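Local coordinates for protein NAD nucleotidase (Haemophilus influenzae, PDB 3ZU0) that degrades NAD to adenosine and nicotinamide riboside, acting as both a pyrophosphatase and a 5'-nucleotidase on a range of nucleotides, at residues A154-D159 against I198-H203; I185-L190 against N217-I222; A68-T73 against L100-F105. All coordinates share one frame; numbering follows the deposited sequence.

Contact 1 of 3, residues A154-D159 against I198-H203; sequences AIIGLD and IILLSH. With ZN (zinc ion), chain C.
Ile-156 bonds through its N and its O to two residues of the neighbouring parallel strand, Ile-199 and Leu-201. Its N donates to Ile-199 O, and its O accepts a nearly straight bond from Leu-201 N at 2.7 Å. The same pattern continues on both sides: Ile-199 N bonds to Ala-154 O at 2.8 Å, and His-203 N bonds to Leu-158 O. The link from Leu-158 N to Leu-201 O is weak, and Thr-99 OG1 also makes weak bonds to both atoms. The short strand axes run 4.6 Å apart at 20°.

Ile-156, Ile-198 and Leu-200 share one face of the sheet. Ile-156 CD1 reaches back to Ile-198 CG2 at 3.7 Å, because CG1 lies beside the backbone N (chi1 -60°). Its CG2 branch turns the other way and meets Leu-200 CD1 at 3.8 Å. Helix 179-191 covers this face through Met-186 and Leu-190. On the other face Ile-155 CD1 touches both Ile-199 CG2 and Leu-201 CB, and Leu-66 of strand 63-67 packs on Ile-155 and Leu-201.

Past the apolar part, Asp-159 and His-203 lie side by side, with carboxylate and ring planes 82° apart. His-203 NE2 binds a zinc ion at 2.0 Å. Asp-70, Asn-102 and Asp-226 are further protein ligands of that metal. His-203 ND1 hydrogen-bonds to Ala-68 O, which fixes the ring rotation. With ND1 engaged there, NE2 is left to the metal, so the buried strand pair presents the imidazole to the two-zinc site in a set orientation.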
loop_
_atom_site.group_PDB
_atom_site.type_symbol
_atom_site.label_atom_id
_atom_site.label_comp_id
_atom_site.label_asym_id
_atom_site.label_seq_id
_atom_site.Cartn_x
_atom_site.Cartn_y
_atom_site.Cartn_z
ATOM N N ALA A 154 4.622 -21.126 -8.694
ATOM C CA ALA A 154 3.558 -20.272 -8.179
ATOM C C ALA A 154 3.182 -19.193 -9.196
ATOM O O ALA A 154 4.030 -18.691 -9.933
ATOM C CB ALA A 154 3.959 -19.632 -6.850
ATOM N N ILE A 155 1.902 -18.850 -9.235
ATOM C CA ILE A 155 1.454 -17.737 -10.045
ATOM C C ILE A 155 0.613 -16.792 -9.201
ATOM O O ILE A 155 -0.293 -17.228 -8.474
ATOM C CB ILE A 155 0.666 -18.204 -11.281
ATOM C CG1 ILE A 155 0.200 -16.991 -12.108
ATOM C CG2 ILE A 155 -0.515 -19.096 -10.875
ATOM C CD1 ILE A 155 -0.189 -17.359 -13.513
ATOM N N ILE A 156 0.939 -15.500 -9.301
ATOM C CA ILE A 156 0.347 -14.432 -8.490
ATOM C C ILE A 156 -0.392 -13.466 -9.419
ATOM O O ILE A 156 0.115 -13.112 -10.488
ATOM C CB ILE A 156 1.462 -13.623 -7.765
ATOM C CG1 ILE A 156 2.291 -14.533 -6.847
ATOM C CG2 ILE A 156 0.877 -12.407 -7.003
ATOM C CD1 ILE A 156 3.666 -13.939 -6.447
ATOM N N GLY A 157 -1.588 -13.050 -9.025
ATOM C CA GLY A 157 -2.327 -12.057 -9.798
ATOM C C GLY A 157 -2.137 -10.660 -9.251
ATOM O O GLY A 157 -1.914 -10.488 -8.041
ATOM N N LEU A 158 -2.271 -9.650 -10.109
ATOM C CA LEU A 158 -2.069 -8.262 -9.678
ATOM C C LEU A 158 -2.823 -7.279 -10.575
ATOM O O LEU A 158 -2.933 -7.486 -11.786
ATOM C CB LEU A 158 -0.577 -7.930 -9.686
ATOM C CG LEU A 158 -0.103 -6.774 -8.813
ATOM C CD1 LEU A 158 -0.279 -7.150 -7.349
ATOM C CD2 LEU A 158 1.356 -6.429 -9.103
ATOM N N ASP A 159 -3.355 -6.211 -9.982
ATOM C CA ASP A 159 -4.140 -5.248 -10.748
ATOM C C ASP A 159 -3.517 -3.879 -10.590
ATOM O O ASP A 159 -2.804 -3.616 -9.608
ATOM C CB ASP A 159 -5.579 -5.218 -10.236
ATOM C CG ASP A 159 -6.570 -4.649 -11.248
ATOM O OD1 ASP A 159 -6.159 -4.056 -12.274
ATOM O OD2 ASP A 159 -7.789 -4.782 -10.999
ATOM N N ILE A 198 8.434 -18.404 -10.006
ATOM C CA ILE A 198 7.269 -17.574 -9.725
ATOM C C ILE A 198 6.869 -16.719 -10.910
ATOM O O ILE A 198 7.674 -15.958 -11.445
ATOM C CB ILE A 198 7.515 -16.661 -8.504
ATOM C CG1 ILE A 198 7.870 -17.499 -7.268
ATOM C CG2 ILE A 198 6.286 -15.775 -8.227
ATOM C CD1 ILE A 198 8.046 -16.668 -6.000
ATOM N N ILE A 199 5.616 -16.863 -11.320
ATOM C CA ILE A 199 5.053 -16.084 -12.410
ATOM C C ILE A 199 4.092 -15.046 -11.837
ATOM O O ILE A 199 3.277 -15.345 -10.957
ATOM C CB ILE A 199 4.256 -16.996 -13.382
ATOM C CG1 ILE A 199 5.125 -18.169 -13.863
ATOM C CG2 ILE A 199 3.686 -16.201 -14.557
ATOM C CD1 ILE A 199 6.436 -17.767 -14.462
ATOM N N LEU A 200 4.182 -13.826 -12.347
ATOM C CA LEU A 200 3.289 -12.739 -11.933
ATOM C C LEU A 200 2.411 -12.377 -13.129
ATOM O O LEU A 200 2.925 -12.005 -14.189
ATOM C CB LEU A 200 4.118 -11.513 -11.507
ATOM C CG LEU A 200 3.370 -10.252 -11.057
ATOM C CD1 LEU A 200 2.581 -10.515 -9.784
ATOM C CD2 LEU A 200 4.364 -9.107 -10.808
ATOM N N LEU A 201 1.104 -12.517 -12.972
ATOM C CA LEU A 201 0.171 -12.227 -14.044
ATOM C C LEU A 201 -0.439 -10.885 -13.682
ATOM O O LEU A 201 -1.338 -10.797 -12.843
ATOM C CB LEU A 201 -0.912 -13.314 -14.129
ATOM C CG LEU A 201 -1.994 -13.077 -15.188
ATOM C CD1 LEU A 201 -1.341 -13.069 -16.562
ATOM C CD2 LEU A 201 -3.076 -14.163 -15.092
ATOM N N SER A 202 0.082 -9.829 -14.297
ATOM C CA SER A 202 -0.119 -8.499 -13.774
ATOM C C SER A 202 -0.733 -7.526 -14.761
ATOM O O SER A 202 -0.137 -7.243 -15.804
ATOM C CB SER A 202 1.224 -7.942 -13.319
ATOM O OG SER A 202 1.086 -6.594 -12.936
ATOM N N HIS A 203 -1.904 -6.992 -14.407
ATOM C CA HIS A 203 -2.503 -5.895 -15.159
ATOM C C HIS A 203 -2.027 -4.535 -14.633
ATOM O O HIS A 203 -2.698 -3.518 -14.780
ATOM C CB HIS A 203 -4.032 -5.979 -15.092
ATOM C CG HIS A 203 -4.720 -5.269 -16.213
ATOM N ND1 HIS A 203 -4.935 -5.860 -17.441
ATOM C CD2 HIS A 203 -5.238 -4.021 -16.297
ATOM C CE1 HIS A 203 -5.563 -5.005 -18.233
ATOM N NE2 HIS A 203 -5.765 -3.886 -17.561
HETATM ZN ZN ZN C . -6.458 -2.108 -18.281
#

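Contact 2 of 3, residues I185-L190 against N217-I222; sequences IMANAL and NDIDVI
Ala-187, in helix 179-191, approaches the turn at Asp-218 with a CA-CA distance of 6.1 Å, and no direct hydrogen bond joins the two segments. The helix belongs to the beta-alpha-beta crossover from strand 151-159 to its parallel neighbour 198-203, within the calcineurin-like phosphoesterase domain. The turn leads into strand 221-224, which lies beside strand 198-203 in the sheet.

The methyl group of Ala-187 carries the contact. Its CB points at the turn and touches Ile-219 CG1 at 3.9 Å. The same CB lies 4.0 Å from Asp-218 CB and equally far from Asn-217 O. Ile-219 sets CG1 beside its backbone N (chi1 -67°), which carries that branch to the helix. Asp-218 has a left-handed backbone conformation, which goes with the turn there, and its CB also points at the helix. Gln-184, one turn earlier, holds the turn through a hydrogen bond from Asn-217 N to its OE1.

The second subunit is close by: Asn-217 ND2 bonds to Asp-131 of that chain, and Asn-188 packs on its Pro-142. A water bridges the polar ends of the contact, donating to Asn-188 OD1 at a short 2.5 Å and to Asp-218 OD2 at 2.7 Å.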
loop_
_atom_site.group_PDB
_atom_site.type_symbol
_atom_site.label_atom_id
_atom_site.label_comp_id
_atom_site.label_asym_id
_atom_site.label_seq_id
_atom_site.Cartn_x
_atom_site.Cartn_y
_atom_site.Cartn_z
ATOM N N ILE A 185 5.901 -8.874 -1.202
ATOM C CA ILE A 185 5.421 -9.577 -0.013
ATOM C C ILE A 185 4.907 -10.957 -0.406
ATOM O O ILE A 185 5.244 -11.953 0.236
ATOM C CB ILE A 185 4.301 -8.810 0.720
ATOM C CG1 ILE A 185 4.813 -7.457 1.219
ATOM C CG2 ILE A 185 3.769 -9.629 1.865
ATOM C CD1 ILE A 185 6.194 -7.525 1.850
ATOM N N MET A 186 4.107 -11.017 -1.472
ATOM C CA MET A 186 3.636 -12.298 -1.987
ATOM C C MET A 186 4.787 -13.223 -2.336
ATOM O O MET A 186 4.797 -14.386 -1.952
ATOM C CB MET A 186 2.750 -12.117 -3.236
ATOM C CG MET A 186 1.413 -11.461 -2.956
ATOM S SD MET A 186 0.347 -12.530 -1.732
ATOM C CE MET A 186 0.340 -14.174 -2.714
ATOM N N ALA A 187 5.727 -12.722 -3.118
ATOM C CA ALA A 187 6.829 -13.562 -3.589
ATOM C C ALA A 187 7.692 -14.033 -2.409
ATOM O O ALA A 187 8.059 -15.199 -2.323
ATOM C CB ALA A 187 7.667 -12.817 -4.611
ATOM N N ASN A 188 7.987 -13.124 -1.490
ATOM C CA ASN A 188 8.769 -13.457 -0.290
ATOM C C ASN A 188 8.115 -14.568 0.528
ATOM O O ASN A 188 8.786 -15.514 0.920
ATOM C CB ASN A 188 8.970 -12.209 0.579
ATOM C CG ASN A 188 9.971 -12.428 1.706
ATOM O OD1 ASN A 188 11.088 -12.853 1.468
ATOM N ND2 ASN A 188 9.570 -12.109 2.933
ATOM N N ALA A 189 6.806 -14.457 0.770
ATOM C CA ALA A 189 6.062 -15.462 1.521
ATOM C C ALA A 189 6.084 -16.858 0.877
ATOM O O ALA A 189 6.034 -17.879 1.570
ATOM C CB ALA A 189 4.626 -15.022 1.702
ATOM N N LEU A 190 6.135 -16.900 -0.449
ATOM C CA LEU A 190 6.037 -18.166 -1.177
ATOM C C LEU A 190 7.321 -18.994 -1.078
ATOM O O LEU A 190 7.305 -20.223 -1.238
ATOM C CB LEU A 190 5.655 -17.902 -2.635
ATOM C CG LEU A 190 4.163 -17.563 -2.801
ATOM C CD1 LEU A 190 3.816 -16.960 -4.175
ATOM C CD2 LEU A 190 3.325 -18.804 -2.549
ATOM N N ASN A 217 12.589 -8.847 -5.938
ATOM C CA ASN A 217 13.248 -10.145 -6.131
ATOM C C ASN A 217 12.273 -11.324 -6.215
ATOM O O ASN A 217 11.111 -11.225 -5.799
ATOM C CB ASN A 217 14.212 -10.413 -4.978
ATOM C CG ASN A 217 15.344 -9.426 -4.936
ATOM O OD1 ASN A 217 16.039 -9.226 -5.926
ATOM N ND2 ASN A 217 15.523 -8.782 -3.796
ATOM N N ASP A 218 12.761 -12.440 -6.745
ATOM C CA ASP A 218 12.091 -13.735 -6.651
ATOM C C ASP A 218 10.985 -13.948 -7.691
ATOM O O ASP A 218 10.319 -14.986 -7.680
ATOM C CB ASP A 218 11.499 -13.948 -5.255
ATOM C CG ASP A 218 12.548 -13.914 -4.146
ATOM O OD1 ASP A 218 13.680 -14.413 -4.350
ATOM O OD2 ASP A 218 12.219 -13.383 -3.060
ATOM N N ILE A 219 10.777 -12.970 -8.565
ATOM C CA ILE A 219 9.751 -13.094 -9.612
ATOM C C ILE A 219 10.444 -13.297 -10.946
ATOM O O ILE A 219 11.314 -12.509 -11.315
ATOM C CB ILE A 219 8.812 -11.864 -9.653
ATOM C CG1 ILE A 219 7.972 -11.796 -8.375
ATOM C CG2 ILE A 219 7.880 -11.944 -10.856
ATOM C CD1 ILE A 219 7.154 -10.518 -8.220
ATOM N N ASP A 220 10.082 -14.373 -11.644
ATOM C CA ASP A 220 10.804 -14.806 -12.846
ATOM C C ASP A 220 10.230 -14.276 -14.166
ATOM O O ASP A 220 10.966 -13.906 -15.079
ATOM C CB ASP A 220 10.852 -16.334 -12.870
ATOM C CG ASP A 220 11.681 -16.887 -11.732
ATOM O OD1 ASP A 220 12.867 -16.489 -11.629
ATOM O OD2 ASP A 220 11.143 -17.668 -10.918
ATOM N N VAL A 221 8.915 -14.231 -14.262
ATOM C CA VAL A 221 8.263 -13.819 -15.499
ATOM C C VAL A 221 7.067 -12.966 -15.107
ATOM O O VAL A 221 6.337 -13.327 -14.186
ATOM C CB VAL A 221 7.771 -15.057 -16.310
ATOM C CG1 VAL A 221 7.107 -14.629 -17.617
ATOM C CG2 VAL A 221 8.915 -16.023 -16.591
ATOM N N ILE A 222 6.893 -11.832 -15.787
ATOM C CA ILE A 222 5.758 -10.966 -15.573
ATOM C C ILE A 222 4.961 -10.814 -16.877
ATOM O O ILE A 222 5.368 -10.107 -17.808
ATOM C CB ILE A 222 6.190 -9.584 -15.033
ATOM C CG1 ILE A 222 7.187 -9.765 -13.862
ATOM C CG2 ILE A 222 4.943 -8.766 -14.636
ATOM C CD1 ILE A 222 7.745 -8.449 -13.263
HETATM O O HOH W 1 12.416 -12.368 -0.607
#

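Contact 3 of 3, residues A68-T73 against L100-F105; sequences AGDAIT and LGNHEF. With ZN (zinc ion), chain C; ZN (zinc ion), chain D; A12 (phosphomethylphosphonic acid adenosyl ester), chain F; PO4 (phosphate ion), chain E.
The two-zinc site of this phosphoesterase is built partly from the loops after strands 63-67 and 97-99, which meet through Asp-70, Asn-102, His-103 and Glu-104. Asp-70 OD2 bridges the metals, at 2.1 Å from the zinc ion that Asn-102 OD1 also binds and at 2.4 Å from the other. Asp-70 OD1 takes the backbone N-H of His-103 on its syn side, 30° out of the carboxylate plane. This second bond fixes the rotation of the bridging carboxylate.

Such loops at the ends of strands carry the metal ligands in the calcineurin-like fold. Here His-22, Asp-20, His-203, Asp-226 and His-228 complete the two zinc sites. A phosphate ion, probably from the crystallisation liquor, binds both metals through O2. Its O3 accepts a nearly straight bond from Asn-102 ND2 (172°) and a more bent one from His-103 NE2 at 2.9 Å. The His-103 ring has Asp-70 OD2 and O5' of the bound nucleotide analogue at its edge. Asp-106 holds its ND1.

Glu-104 ties the two loops together. Its chain bends at chi2 (70°), and the carboxylate accepts from backbone N-H groups of both loops. OE1 accepts from Asp-70 N of the other loop at 2.9 Å on its syn lone pair and from Gly-101 N of its own loop at 2.6 Å on its anti lone pair. OE2 accepts from Ala-71 N at 3.0 Å, again syn, and weakly from Ile-72 N. The CA atoms of Gly-69 and Gly-101 lie 4.5 Å apart, so the loops pass close here.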
loop_
_atom_site.group_PDB
_atom_site.type_symbol
_atom_site.label_atom_id
_atom_site.label_comp_id
_atom_site.label_asym_id
_atom_site.label_seq_id
_atom_site.Cartn_x
_atom_site.Cartn_y
_atom_site.Cartn_z
ATOM N N ALA A 68 -4.267 -11.796 -19.134
ATOM C CA ALA A 68 -3.745 -10.819 -18.187
ATOM C C ALA A 68 -4.680 -9.631 -17.925
ATOM O O ALA A 68 -4.218 -8.587 -17.482
ATOM C CB ALA A 68 -2.377 -10.319 -18.659
ATOM N N GLY A 69 -5.974 -9.775 -18.228
ATOM C CA GLY A 69 -6.974 -8.815 -17.769
ATOM C C GLY A 69 -7.598 -7.862 -18.773
ATOM O O GLY A 69 -7.122 -7.727 -19.894
ATOM N N ASP A 70 -8.642 -7.160 -18.339
ATOM C CA ASP A 70 -9.492 -6.355 -19.232
ATOM C C ASP A 70 -10.064 -7.257 -20.317
ATOM O O ASP A 70 -9.894 -7.000 -21.515
ATOM C CB ASP A 70 -8.742 -5.179 -19.886
ATOM C CG ASP A 70 -8.536 -4.016 -18.950
ATOM O OD1 ASP A 70 -9.030 -4.047 -17.801
ATOM O OD2 ASP A 70 -7.921 -3.030 -19.400
ATOM N N ALA A 71 -10.736 -8.322 -19.893
ATOM C CA ALA A 71 -11.488 -9.145 -20.822
ATOM C C ALA A 71 -12.688 -8.353 -21.309
ATOM O O ALA A 71 -13.082 -8.443 -22.481
ATOM C CB ALA A 71 -11.945 -10.433 -20.140
ATOM N N ILE A 72 -13.273 -7.561 -20.419
ATOM C CA ILE A 72 -14.537 -6.919 -20.741
ATOM C C ILE A 72 -14.483 -5.414 -20.893
ATOM O O ILE A 72 -13.596 -4.743 -20.356
ATOM C CB ILE A 72 -15.650 -7.266 -19.716
ATOM C CG1 ILE A 72 -15.211 -6.908 -18.286
ATOM C CG2 ILE A 72 -16.018 -8.731 -19.823
ATOM C CD1 ILE A 72 -16.364 -6.774 -17.297
ATOM N N THR A 73 -15.487 -4.925 -21.622
ATOM C CA THR A 73 -15.768 -3.526 -21.937
ATOM C C THR A 73 -14.997 -3.070 -23.148
ATOM O O THR A 73 -13.810 -3.378 -23.297
ATOM C CB THR A 73 -15.549 -2.538 -20.763
ATOM O OG1 THR A 73 -14.149 -2.289 -20.594
ATOM C CG2 THR A 73 -16.176 -3.082 -19.453
ATOM N N LEU A 100 -7.708 -9.922 -12.815
ATOM C CA LEU A 100 -8.576 -8.743 -12.993
ATOM C C LEU A 100 -7.802 -7.518 -13.481
ATOM O O LEU A 100 -6.697 -7.239 -12.987
ATOM C CB LEU A 100 -9.217 -8.384 -11.654
ATOM C CG LEU A 100 -9.969 -9.475 -10.896
ATOM C CD1 LEU A 100 -10.428 -8.895 -9.554
ATOM C CD2 LEU A 100 -11.149 -9.992 -11.710
ATOM N N GLY A 101 -8.379 -6.787 -14.435
ATOM C CA GLY A 101 -7.836 -5.519 -14.872
ATOM C C GLY A 101 -8.606 -4.334 -14.296
ATOM O O GLY A 101 -9.414 -4.502 -13.399
ATOM N N ASN A 102 -8.359 -3.128 -14.793
ATOM C CA ASN A 102 -9.097 -1.980 -14.286
ATOM C C ASN A 102 -10.532 -1.923 -14.827
ATOM O O ASN A 102 -11.461 -1.602 -14.100
ATOM C CB ASN A 102 -8.356 -0.664 -14.560
ATOM C CG ASN A 102 -7.915 -0.534 -15.999
ATOM O OD1 ASN A 102 -7.493 -1.503 -16.612
ATOM N ND2 ASN A 102 -8.034 0.671 -16.557
ATOM N N HIS A 103 -10.711 -2.231 -16.107
ATOM C CA HIS A 103 -12.056 -2.163 -16.720
ATOM C C HIS A 103 -13.016 -3.246 -16.273
ATOM O O HIS A 103 -14.201 -3.170 -16.531
ATOM C CB HIS A 103 -11.963 -2.083 -18.244
ATOM C CG HIS A 103 -11.337 -0.812 -18.722
ATOM N ND1 HIS A 103 -12.055 0.353 -18.889
ATOM C CD2 HIS A 103 -10.048 -0.502 -19.001
ATOM C CE1 HIS A 103 -11.239 1.321 -19.272
ATOM N NE2 HIS A 103 -10.018 0.827 -19.355
ATOM N N GLU A 104 -12.515 -4.242 -15.567
ATOM C CA GLU A 104 -13.395 -5.245 -14.966
ATOM C C GLU A 104 -14.404 -4.621 -14.001
ATOM O O GLU A 104 -15.481 -5.178 -13.774
ATOM C CB GLU A 104 -12.565 -6.307 -14.222
ATOM C CG GLU A 104 -12.458 -7.648 -14.948
ATOM C CD GLU A 104 -11.601 -7.578 -16.188
ATOM O OE1 GLU A 104 -10.416 -7.179 -16.084
ATOM O OE2 GLU A 104 -12.094 -7.951 -17.274
ATOM N N PHE A 105 -14.062 -3.463 -13.432
ATOM C CA PHE A 105 -14.943 -2.811 -12.461
ATOM C C PHE A 105 -15.783 -1.675 -13.017
ATOM O O PHE A 105 -16.454 -0.988 -12.256
ATOM C CB PHE A 105 -14.129 -2.295 -11.274
ATOM C CG PHE A 105 -13.589 -3.374 -10.424
ATOM C CD1 PHE A 105 -14.366 -3.930 -9.432
ATOM C CD2 PHE A 105 -12.303 -3.854 -10.624
ATOM C CE1 PHE A 105 -13.871 -4.945 -8.638
ATOM C CE2 PHE A 105 -11.791 -4.861 -9.837
ATOM C CZ PHE A 105 -12.572 -5.414 -8.841
HETATM ZN ZN ZN C . -6.458 -2.108 -18.281
HETATM ZN ZN ZN D . -7.027 -2.430 -21.491
HETATM P PB A12 F . -10.150 2.611 -22.846
HETATM O O1B A12 F . -10.157 3.156 -24.323
HETATM O O2B A12 F . -11.598 2.430 -22.447
HETATM O O3B A12 F . -9.448 1.311 -22.768
HETATM P PA A12 F . -10.269 5.204 -21.443
HETATM O O1A A12 F . -11.423 5.216 -22.469
HETATM O O2A A12 F . -9.478 6.528 -21.265
HETATM C C3A A12 F . -9.445 3.757 -21.797
HETATM O "O5'" A12 F . -11.005 4.565 -20.137
HETATM C "C5'" A12 F . -11.209 5.371 -19.028
HETATM C "C4'" A12 F . -12.131 6.471 -19.160
HETATM O "O4'" A12 F . -13.454 5.902 -19.371
HETATM C "C3'" A12 F . -12.325 7.167 -17.882
HETATM O "O3'" A12 F . -11.354 8.085 -17.588
HETATM C "C2'" A12 F . -13.664 7.801 -18.033
HETATM O "O2'" A12 F . -13.581 9.007 -18.676
HETATM C "C1'" A12 F . -14.408 6.810 -18.857
HETATM N N9 A12 F . -15.358 6.101 -18.044
HETATM C C8 A12 F . -15.150 4.923 -17.404
HETATM N N7 A12 F . -16.272 4.628 -16.757
HETATM C C5 A12 F . -17.218 5.613 -16.988
HETATM C C6 A12 F . -18.566 5.824 -16.585
HETATM N N6 A12 F . -19.261 4.945 -15.745
HETATM N N1 A12 F . -19.183 6.907 -17.026
HETATM C C2 A12 F . -18.574 7.790 -17.804
HETATM N N3 A12 F . -17.305 7.635 -18.208
HETATM C C4 A12 F . -16.624 6.552 -17.806
HETATM P P PO4 E . -6.570 0.454 -20.385
HETATM O O1 PO4 E . -5.217 1.062 -20.716
HETATM O O2 PO4 E . -6.338 -0.990 -19.976
HETATM O O3 PO4 E . -7.111 1.223 -19.189
HETATM O O4 PO4 E . -7.509 0.516 -21.567
#

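Overall arrangement
All three contacts lie in the calcineurin-like phosphoesterase region. Contact 1 stands between the other two. It joins contact 2 through the sheet: Leu-200 N to Val-221 O and Ile-198 O to Asp-220 N, both 2.9 Å, are probable hydrogen bonds. Their centres are about 9 Å apart. Contact 1 reaches contact 3 at the ends of its strands, with the two centres about 15 Å apart. Both supply ligands to one zinc ion, where His-203 NE2 lies 3.1 Å from Asn-102 OD1. Contact 3 adds the bridge to the second zinc ion and lies next to the nucleotide analogue. Contact 2 is away from the metals, about 8 Å from contact 3 between nearest atoms, and adjoins the second subunit.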